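Local coordinates for protein myosin-2 (PDB 6IXO) that moves organelles and other cargo along polarized actin cables in budding yeast, gripping cargo receptors through the globular tail domain that this chain represents, at residues A[262-267]-A[285-290]; A[176-181]-A[239-244]; A[232-237]-A[274-279]. All coordinates share one frame; numbering follows the deposited sequence. Where two conformers were deposited one is given.

Contact 1: residues A[262-267]-A[285-290]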
loop_
_atom_site.group_PDB
_atom_site.type_symbol
_atom_site.label_atom_id
_atom_site.label_comp_id
_atom_site.label_asym_id
_atom_site.label_seq_id
_atom_site.Cartn_x
_atom_site.Cartn_y
_atom_site.Cartn_z
ATOM N N TYR A 262 -19.726 -13.503 -10.883
ATOM C CA TYR A 262 -18.653 -13.514 -11.894
ATOM C C TYR A 262 -17.646 -12.391 -11.596
ATOM O O TYR A 262 -16.433 -12.587 -11.725
ATOM C CB TYR A 262 -19.210 -13.341 -13.308
ATOM C CG TYR A 262 -20.000 -14.524 -13.827
ATOM C CD1 TYR A 262 -19.999 -15.735 -13.152
ATOM C CD2 TYR A 262 -20.761 -14.417 -14.997
ATOM C CE1 TYR A 262 -20.736 -16.838 -13.655
ATOM C CE2 TYR A 262 -21.505 -15.480 -15.486
ATOM C CZ TYR A 262 -21.493 -16.700 -14.823
ATOM O OH TYR A 262 -22.210 -17.779 -15.348
ATOM N N ASN A 263 -18.141 -11.220 -11.206
ATOM C CA ASN A 263 -17.203 -10.128 -10.854
ATOM C C ASN A 263 -16.277 -10.475 -9.694
ATOM O O ASN A 263 -15.018 -10.340 -9.765
ATOM C CB ASN A 263 -18.010 -8.872 -10.521
ATOM C CG ASN A 263 -18.643 -8.249 -11.741
ATOM O OD1 ASN A 263 -18.314 -8.625 -12.879
ATOM N ND2 ASN A 263 -19.561 -7.255 -11.524
ATOM N N VAL A 264 -16.872 -10.920 -8.603
ATOM C CA VAL A 264 -16.133 -11.261 -7.395
ATOM C C VAL A 264 -15.207 -12.472 -7.554
ATOM O O VAL A 264 -14.064 -12.496 -7.038
ATOM C CB VAL A 264 -17.124 -11.526 -6.226
ATOM C CG1 VAL A 264 -16.399 -11.825 -4.943
ATOM C CG2 VAL A 264 -17.972 -10.288 -6.025
ATOM N N THR A 265 -15.683 -13.502 -8.253
ATOM C CA THR A 265 -14.860 -14.684 -8.434
ATOM C C THR A 265 -13.590 -14.297 -9.179
ATOM O O THR A 265 -12.504 -14.823 -8.892
ATOM C CB THR A 265 -15.628 -15.784 -9.223
ATOM O OG1 THR A 265 -16.801 -16.108 -8.471
ATOM C CG2 THR A 265 -14.776 -17.049 -9.409
ATOM N N ARG A 266 -13.683 -13.392 -10.139
ATOM C CA ARG A 266 -12.473 -13.047 -10.895
ATOM C C ARG A 266 -11.425 -12.438 -9.954
ATOM O O ARG A 266 -10.239 -12.692 -10.084
ATOM C CB ARG A 266 -12.790 -12.086 -12.036
ATOM C CG ARG A 266 -13.563 -12.751 -13.209
ATOM C CD ARG A 266 -14.165 -11.693 -14.142
ATOM N NE ARG A 266 -13.153 -10.887 -14.837
ATOM C CZ ARG A 266 -13.448 -9.866 -15.640
ATOM N NH1 ARG A 266 -14.719 -9.537 -15.861
ATOM N NH2 ARG A 266 -12.482 -9.184 -16.232
ATOM N N LEU A 267 -11.877 -11.648 -9.004
ATOM C CA LEU A 267 -10.946 -11.001 -8.072
ATOM C C LEU A 267 -10.392 -12.051 -7.127
ATOM O O LEU A 267 -9.196 -12.096 -6.842
ATOM C CB LEU A 267 -11.645 -9.867 -7.307
ATOM C CG LEU A 267 -10.736 -8.953 -6.477
ATOM C CD1 LEU A 267 -9.557 -8.370 -7.312
ATOM C CD2 LEU A 267 -11.598 -7.824 -5.908
ATOM N N HIS A 285 -18.108 -10.944 2.396
ATOM C CA HIS A 285 -19.449 -10.366 2.403
ATOM C C HIS A 285 -20.000 -10.302 1.020
ATOM O O HIS A 285 -21.206 -10.491 0.837
ATOM C CB HIS A 285 -19.463 -8.963 3.033
ATOM C CG HIS A 285 -18.989 -8.955 4.452
ATOM N ND1 HIS A 285 -17.691 -8.627 4.809
ATOM C CD2 HIS A 285 -19.624 -9.283 5.603
ATOM C CE1 HIS A 285 -17.554 -8.725 6.119
ATOM N NE2 HIS A 285 -18.712 -9.118 6.630
ATOM N N LEU A 286 -19.150 -9.960 0.058
ATOM C CA LEU A 286 -19.571 -9.976 -1.364
ATOM C C LEU A 286 -19.848 -11.401 -1.840
ATOM O O LEU A 286 -20.864 -11.693 -2.521
ATOM C CB LEU A 286 -18.489 -9.354 -2.256
ATOM C CG LEU A 286 -18.320 -7.860 -2.034
ATOM C CD1 LEU A 286 -17.163 -7.378 -2.891
ATOM C CD2 LEU A 286 -19.659 -7.170 -2.469
ATOM N N ILE A 287 -18.957 -12.315 -1.484
ATOM C CA ILE A 287 -19.166 -13.709 -1.937
ATOM C C ILE A 287 -20.514 -14.239 -1.367
ATOM O O ILE A 287 -21.348 -14.858 -2.071
ATOM C CB ILE A 287 -17.982 -14.606 -1.503
ATOM C CG1 ILE A 287 -16.729 -14.230 -2.314
ATOM C CG2 ILE A 287 -18.342 -16.148 -1.577
ATOM C CD1 ILE A 287 -15.393 -14.856 -1.756
ATOM N N GLN A 288 -20.732 -14.004 -0.083
ATOM C CA GLN A 288 -21.934 -14.561 0.548
ATOM C C GLN A 288 -23.195 -13.844 0.039
ATOM O O GLN A 288 -24.263 -14.429 -0.029
ATOM C CB GLN A 288 -21.813 -14.463 2.066
ATOM C CG GLN A 288 -20.868 -15.531 2.657
ATOM C CD GLN A 288 -20.556 -15.287 4.130
ATOM O OE1 GLN A 288 -21.393 -14.767 4.869
ATOM N NE2 GLN A 288 -19.329 -15.650 4.560
ATOM N N THR A 289 -23.074 -12.565 -0.298
ATOM C CA THR A 289 -24.225 -11.869 -0.893
ATOM C C THR A 289 -24.603 -12.469 -2.244
ATOM O O THR A 289 -25.805 -12.734 -2.527
ATOM C CB THR A 289 -23.927 -10.381 -1.034
ATOM O OG1 THR A 289 -23.789 -9.859 0.283
ATOM C CG2 THR A 289 -25.073 -9.609 -1.767
ATOM N N ALA A 290 -23.593 -12.688 -3.082
ATOM C CA ALA A 290 -23.814 -13.358 -4.373
ATOM C C ALA A 290 -24.504 -14.687 -4.179
ATOM O O ALA A 290 -25.436 -15.051 -4.938
ATOM C CB ALA A 290 -22.469 -13.538 -5.112
#
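The carbonyl oxygen of H285, the residue before L286 and I287, which meet V264, takes two bonds from T289. The backbone N of T289 gives the ordinary helical bond, and its hydroxyl OG1 adds a second at 2.7 Å, approaching at a C=O...donor angle of 157° and tilted 22° from the carbonyl plane. This turns the T289 hydroxyl back onto its own helix. The same turn is also held from outside, since D238 on helix 223-247 accepts from L286 N with one carboxylate oxygen and from H285 ND1 with the other. Helix 284-294 packs here against helix 254-273, within the DIL region of the all-helical globular tail. V264 carries the contact for helix 254-273. With CG1 anti to the backbone N (chi1 -178°), its two methyls fork over different partners: CG1 meets I287 CG1 at 3.6 Å, while CG2 lies 3.9 Å from L286 CB. One methyl on each partner, V264 straddles L286 and I287, its side chain slanting across both. Beyond these touches, L286 continues onto C241 and L245 of helix 223-247, and I287 also rests on E268.

Contact 2: residues A[176-181]-A[239-244]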
loop_
_atom_site.group_PDB
_atom_site.type_symbol
_atom_site.label_atom_id
_atom_site.label_comp_id
_atom_site.label_asym_id
_atom_site.label_seq_id
_atom_site.Cartn_x
_atom_site.Cartn_y
_atom_site.Cartn_z
ATOM N N ASN A 176 -18.331 0.855 -9.122
ATOM C CA ASN A 176 -18.944 0.675 -10.432
ATOM C C ASN A 176 -18.557 -0.708 -11.016
ATOM O O ASN A 176 -19.376 -1.414 -11.571
ATOM C CB ASN A 176 -18.525 1.782 -11.396
ATOM C CG ASN A 176 -19.365 1.778 -12.677
ATOM O OD1 ASN A 176 -18.920 1.342 -13.742
ATOM N ND2 ASN A 176 -20.595 2.239 -12.558
ATOM N N ALA A 177 -17.283 -1.068 -10.880
ATOM C CA ALA A 177 -16.799 -2.323 -11.471
ATOM C C ALA A 177 -17.465 -3.560 -10.852
ATOM O O ALA A 177 -17.888 -4.475 -11.564
ATOM C CB ALA A 177 -15.278 -2.404 -11.302
ATOM N N VAL A 178 -17.534 -3.607 -9.526
ATOM C CA VAL A 178 -18.065 -4.791 -8.839
ATOM C C VAL A 178 -19.596 -4.818 -8.843
ATOM O O VAL A 178 -20.199 -5.825 -9.170
ATOM C CB VAL A 178 -17.540 -4.853 -7.393
ATOM C CG1 VAL A 178 -18.205 -5.957 -6.585
ATOM C CG2 VAL A 178 -15.979 -5.037 -7.391
ATOM N N VAL A 179 -20.205 -3.684 -8.476
ATOM C CA VAL A 179 -21.647 -3.640 -8.190
ATOM C C VAL A 179 -22.484 -3.352 -9.424
ATOM O O VAL A 179 -23.542 -3.931 -9.624
ATOM C CB VAL A 179 -21.927 -2.581 -7.084
ATOM C CG1 VAL A 179 -23.415 -2.474 -6.791
ATOM C CG2 VAL A 179 -21.192 -2.982 -5.793
ATOM N N ILE A 180 -22.017 -2.443 -10.256
ATOM C CA ILE A 180 -22.843 -1.917 -11.338
ATOM C C ILE A 180 -22.512 -2.521 -12.713
ATOM O O ILE A 180 -23.422 -2.878 -13.447
ATOM C CB ILE A 180 -22.699 -0.355 -11.446
ATOM C CG1 ILE A 180 -23.105 0.319 -10.134
ATOM C CG2 ILE A 180 -23.535 0.190 -12.631
ATOM C CD1 ILE A 180 -24.613 0.166 -9.809
ATOM N N SER A 181 -21.224 -2.587 -13.083
ATOM C CA SER A 181 -20.845 -3.037 -14.443
ATOM C C SER A 181 -21.292 -4.477 -14.686
ATOM O O SER A 181 -21.213 -5.332 -13.802
ATOM C CB SER A 181 -19.332 -2.949 -14.705
ATOM O OG SER A 181 -18.653 -4.061 -14.139
ATOM N N ALA A 239 -16.144 -4.029 1.949
ATOM C CA ALA A 239 -17.020 -3.202 2.804
ATOM C C ALA A 239 -17.801 -2.220 1.958
ATOM O O ALA A 239 -19.049 -2.163 2.038
ATOM C CB ALA A 239 -16.155 -2.396 3.911
ATOM N N ILE A 240 -17.090 -1.464 1.112
ATOM C CA ILE A 240 -17.759 -0.346 0.430
ATOM C C ILE A 240 -18.717 -0.895 -0.641
ATOM O O ILE A 240 -19.782 -0.310 -0.870
ATOM C CB ILE A 240 -16.765 0.655 -0.242
ATOM C CG1 ILE A 240 -15.992 -0.010 -1.378
ATOM C CG2 ILE A 240 -15.841 1.319 0.828
ATOM C CD1 ILE A 240 -15.092 1.008 -2.155
ATOM N N CYS A 241 -18.350 -2.007 -1.302
ATOM C CA CYS A 241 -19.310 -2.582 -2.301
ATOM C C CYS A 241 -20.527 -3.224 -1.629
ATOM O O CYS A 241 -21.671 -3.095 -2.120
ATOM C CB CYS A 241 -18.619 -3.623 -3.194
ATOM S SG CYS A 241 -17.397 -2.796 -4.267
ATOM N N PHE A 242 -20.297 -3.938 -0.532
ATOM C CA PHE A 242 -21.411 -4.510 0.226
ATOM C C PHE A 242 -22.413 -3.416 0.641
ATOM O O PHE A 242 -23.643 -3.566 0.503
ATOM C CB PHE A 242 -20.908 -5.242 1.484
ATOM C CG PHE A 242 -22.036 -5.809 2.324
ATOM C CD1 PHE A 242 -22.600 -7.049 2.009
ATOM C CD2 PHE A 242 -22.574 -5.070 3.400
ATOM C CE1 PHE A 242 -23.679 -7.589 2.772
ATOM C CE2 PHE A 242 -23.667 -5.592 4.178
ATOM C CZ PHE A 242 -24.212 -6.861 3.847
ATOM N N ASN A 243 -21.879 -2.323 1.171
ATOM C CA ASN A 243 -22.713 -1.255 1.668
ATOM C C ASN A 243 -23.549 -0.693 0.531
ATOM O O ASN A 243 -24.704 -0.368 0.729
ATOM C CB ASN A 243 -21.877 -0.152 2.315
ATOM C CG ASN A 243 -21.229 -0.605 3.640
ATOM O OD1 ASN A 243 -21.600 -1.642 4.210
ATOM N ND2 ASN A 243 -20.305 0.205 4.153
ATOM N N GLU A 244 -22.985 -0.590 -0.663
ATOM C CA GLU A 244 -23.785 -0.088 -1.790
ATOM C C GLU A 244 -24.857 -1.091 -2.146
ATOM O O GLU A 244 -26.019 -0.722 -2.417
ATOM C CB GLU A 244 -22.912 0.191 -3.019
ATOM C CG GLU A 244 -21.982 1.423 -2.832
ATOM C CD GLU A 244 -22.762 2.718 -2.686
ATOM O OE1 GLU A 244 -23.855 2.865 -3.301
ATOM O OE2 GLU A 244 -22.294 3.598 -1.938
#
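C241 meets two consecutive valines, V179 and V178, where the end of helix 134-180 lies against helix 223-247. Of the three residues C241 gives up the most surface, and it turns mainly a different atom to each valine. Its CB lies 3.7 Å from V179 CG2, and the same methyl is just as near to the backbone oxygen of C241, so this branch of V179 covers both the root of the cysteine and its carbonyl. The sulfur goes to V178 instead. With SG anti to its own carbonyl carbon (chi1 -68°), the thiol comes up to V178 CB at 3.7 Å, and the two methyls of that valine stand little farther from the sulfur, CG1 at 4.0 Å from SG. The helix widens as it finishes: N176 O accepts from I180 N and also from S181 N, the latter over a pi-type turn at 2.7 Å, and S181 OG closes back on A177 O at 2.7 Å. S181 is the first residue to leave helical angles. Around the site, L286 of helix 284-294 touches both V178 and C241, M202 covers V178 further, and K248 lies on V179. The two segments are joined by van der Waals packing without a hydrogen bond between them, the thiol serving as a weakly polar, polarisable surface, so that the fit probably depends on shape more than on directed bonds.

Contact 3: residues A[232-237]-A[274-279]. With SO4 (sulfate ion), chain B.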
loop_
_atom_site.group_PDB
_atom_site.type_symbol
_atom_site.label_atom_id
_atom_site.label_comp_id
_atom_site.label_asym_id
_atom_site.label_seq_id
_atom_site.Cartn_x
_atom_site.Cartn_y
_atom_site.Cartn_z
ATOM N N THR A 232 -5.576 -5.232 3.065
ATOM C CA THR A 232 -6.278 -3.982 3.477
ATOM C C THR A 232 -7.205 -3.512 2.357
ATOM O O THR A 232 -8.372 -3.173 2.583
ATOM C CB THR A 232 -5.275 -2.851 3.829
ATOM O OG1 THR A 232 -4.486 -3.261 4.942
ATOM C CG2 THR A 232 -6.013 -1.534 4.198
ATOM N N LEU A 233 -6.721 -3.556 1.128
ATOM C CA LEU A 233 -7.545 -3.045 0.023
ATOM C C LEU A 233 -8.740 -3.955 -0.322
ATOM O O LEU A 233 -9.834 -3.456 -0.650
ATOM C CB LEU A 233 -6.684 -2.834 -1.223
ATOM C CG LEU A 233 -5.648 -1.694 -1.037
ATOM C CD1 LEU A 233 -4.764 -1.571 -2.270
ATOM C CD2 LEU A 233 -6.285 -0.297 -0.706
ATOM N N LEU A 234 -8.529 -5.267 -0.283
ATOM C CA LEU A 234 -9.625 -6.218 -0.525
ATOM C C LEU A 234 -10.724 -6.098 0.527
ATOM O O LEU A 234 -11.924 -6.109 0.205
ATOM C CB LEU A 234 -9.093 -7.661 -0.526
ATOM C CG LEU A 234 -8.189 -7.978 -1.715
ATOM C CD1 LEU A 234 -7.540 -9.339 -1.524
ATOM C CD2 LEU A 234 -8.978 -7.914 -3.062
ATOM N N ASN A 235 -10.329 -6.040 1.799
ATOM C CA ASN A 235 -11.321 -5.798 2.863
ATOM C C ASN A 235 -12.124 -4.532 2.612
ATOM O O ASN A 235 -13.356 -4.481 2.874
ATOM C CB ASN A 235 -10.667 -5.687 4.237
ATOM C CG ASN A 235 -10.308 -7.045 4.797
ATOM O OD1 ASN A 235 -11.082 -7.969 4.661
ATOM N ND2 ASN A 235 -9.149 -7.153 5.466
ATOM N N TYR A 236 -11.409 -3.520 2.137
ATOM C CA TYR A 236 -11.991 -2.221 1.824
ATOM C C TYR A 236 -13.016 -2.359 0.681
ATOM O O TYR A 236 -14.138 -1.883 0.777
ATOM C CB TYR A 236 -10.915 -1.225 1.406
ATOM C CG TYR A 236 -11.442 0.208 1.327
ATOM C CD1 TYR A 236 -11.686 0.941 2.491
ATOM C CD2 TYR A 236 -11.643 0.830 0.098
ATOM C CE1 TYR A 236 -12.174 2.285 2.430
ATOM C CE2 TYR A 236 -12.082 2.195 0.011
ATOM C CZ TYR A 236 -12.375 2.879 1.176
ATOM O OH TYR A 236 -12.782 4.183 1.095
ATOM N N VAL A 237 -12.600 -2.983 -0.408
ATOM C CA VAL A 237 -13.530 -3.229 -1.530
ATOM C C VAL A 237 -14.782 -3.981 -1.042
ATOM O O VAL A 237 -15.913 -3.651 -1.385
ATOM C CB VAL A 237 -12.812 -4.034 -2.626
ATOM C CG1 VAL A 237 -13.806 -4.646 -3.610
ATOM C CG2 VAL A 237 -11.767 -3.138 -3.338
ATOM N N HIS A 274 -1.708 -15.006 -7.155
ATOM C CA HIS A 274 -0.777 -13.915 -6.849
ATOM C C HIS A 274 -0.352 -13.909 -5.407
ATOM O O HIS A 274 -0.088 -12.861 -4.836
ATOM C CB HIS A 274 -1.402 -12.572 -7.240
ATOM C CG HIS A 274 -1.435 -12.386 -8.715
ATOM N ND1 HIS A 274 -2.414 -12.941 -9.510
ATOM C CD2 HIS A 274 -0.521 -11.846 -9.555
ATOM C CE1 HIS A 274 -2.131 -12.699 -10.782
ATOM N NE2 HIS A 274 -0.990 -12.029 -10.834
ATOM N N GLY A 275 -0.288 -15.093 -4.818
ATOM C CA GLY A 275 0.367 -15.226 -3.530
ATOM C C GLY A 275 -0.518 -15.123 -2.304
ATOM O O GLY A 275 -0.059 -15.324 -1.187
ATOM N N LEU A 276 -1.789 -14.811 -2.482
ATOM C CA LEU A 276 -2.635 -14.709 -1.314
ATOM C C LEU A 276 -3.377 -16.008 -1.078
ATOM O O LEU A 276 -3.786 -16.671 -2.016
ATOM C CB LEU A 276 -3.628 -13.569 -1.469
ATOM C CG LEU A 276 -3.107 -12.165 -1.753
ATOM C CD1 LEU A 276 -4.258 -11.265 -1.521
ATOM C CD2 LEU A 276 -1.970 -11.797 -0.832
ATOM N N THR A 277 -3.575 -16.364 0.178
ATOM C CA THR A 277 -4.382 -17.531 0.491
ATOM C C THR A 277 -5.612 -17.094 1.276
ATOM O O THR A 277 -6.499 -17.896 1.563
ATOM C CB THR A 277 -3.581 -18.572 1.288
ATOM O OG1 THR A 277 -2.819 -17.902 2.299
ATOM C CG2 THR A 277 -2.630 -19.330 0.365
ATOM N N ASP A 278 -5.669 -15.809 1.599
ATOM C CA ASP A 278 -6.759 -15.274 2.416
ATOM C C ASP A 278 -7.657 -14.294 1.657
ATOM O O ASP A 278 -8.503 -13.606 2.255
ATOM C CB ASP A 278 -6.183 -14.595 3.659
ATOM C CG ASP A 278 -4.851 -13.923 3.385
ATOM O OD1 ASP A 278 -3.972 -13.980 4.269
ATOM O OD2 ASP A 278 -4.680 -13.345 2.289
ATOM N N GLY A 279 -7.474 -14.223 0.342
ATOM C CA GLY A 279 -8.325 -13.370 -0.483
ATOM C C GLY A 279 -9.797 -13.726 -0.335
ATOM O O GLY A 279 -10.658 -12.853 -0.239
HETATM S S SO4 B . -0.081 -11.743 -14.275
HETATM O O1 SO4 B . -1.454 -12.238 -14.244
HETATM O O2 SO4 B . -0.005 -10.545 -15.108
HETATM O O3 SO4 B . 0.793 -12.780 -14.813
HETATM O O4 SO4 B . 0.345 -11.410 -12.923
#
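L234 and L276 reach toward each other tip to tip, methyl CD1 of one standing 3.8 Å from CD1 of the other. L234 projects from helix 223-247, and L276 comes to meet it from the loop that follows helix 254-273. With its CG anti to the carbonyl carbon (chi1 -68°), L234 carries CD1 out to a second point of that loop as well, G279 CA at 4.2 Å, and so sits against both a leucine tip and bare backbone. Here the loop between helices 254-273 and 279-282 packs on helix 223-247, in the DIL region of the helical cargo-binding tail. C271 of helix 254-273 touches both leucines, while F226, H227 and V230 flank L276 and F209 lies on L234. G275, just before L276, has a positive phi (94°) at which a side chain would be jammed against the carbonyl oxygen of H274. At the start of the loop, just after helix 254-273, H274 holds a sulfate ion, probably from the crystallisation liquor. Its NE2 donates to sulfate O4 over 2.6 Å in a nearly straight bond (170°), with the sulfur in the plane of the ring at its edge. ND1 bonds to W270 O, the W270 ring stacks on the imidazole and Y213 meets it edge-to-face, which together fix its rotation. With both nitrogens facing oxygen acceptors, the ring may well be positively charged. Replacing H274 by a leucine is likely to leave the sulfate without this donor, W270 O without its bond to ND1, and the W270 ring without its stacking partner.

Overall arrangement
Helix 223-247 runs through contacts 2 and 3, whose centres lie about 16 Å apart and whose segments adjoin in sequence on that helix without other touch; helix 254-273, which follows it in the chain, supplies one side of contact 1. Contacts 1 and 2 are close neighbours, their centres about 10 Å apart, and a probable hydrogen bond joins them, N263 ND2 to V178 O at 2.8 Å. Contact 1 lies about 13 Å from contact 3, centre to centre, and reaches it through leucines, L267 CD2 being 3.9 Å from L234 CD2. In sequence, contact 2 closes before contact 1 opens, while contact 3 interleaves with both. Of the three, only contact 3 includes the bound sulfate.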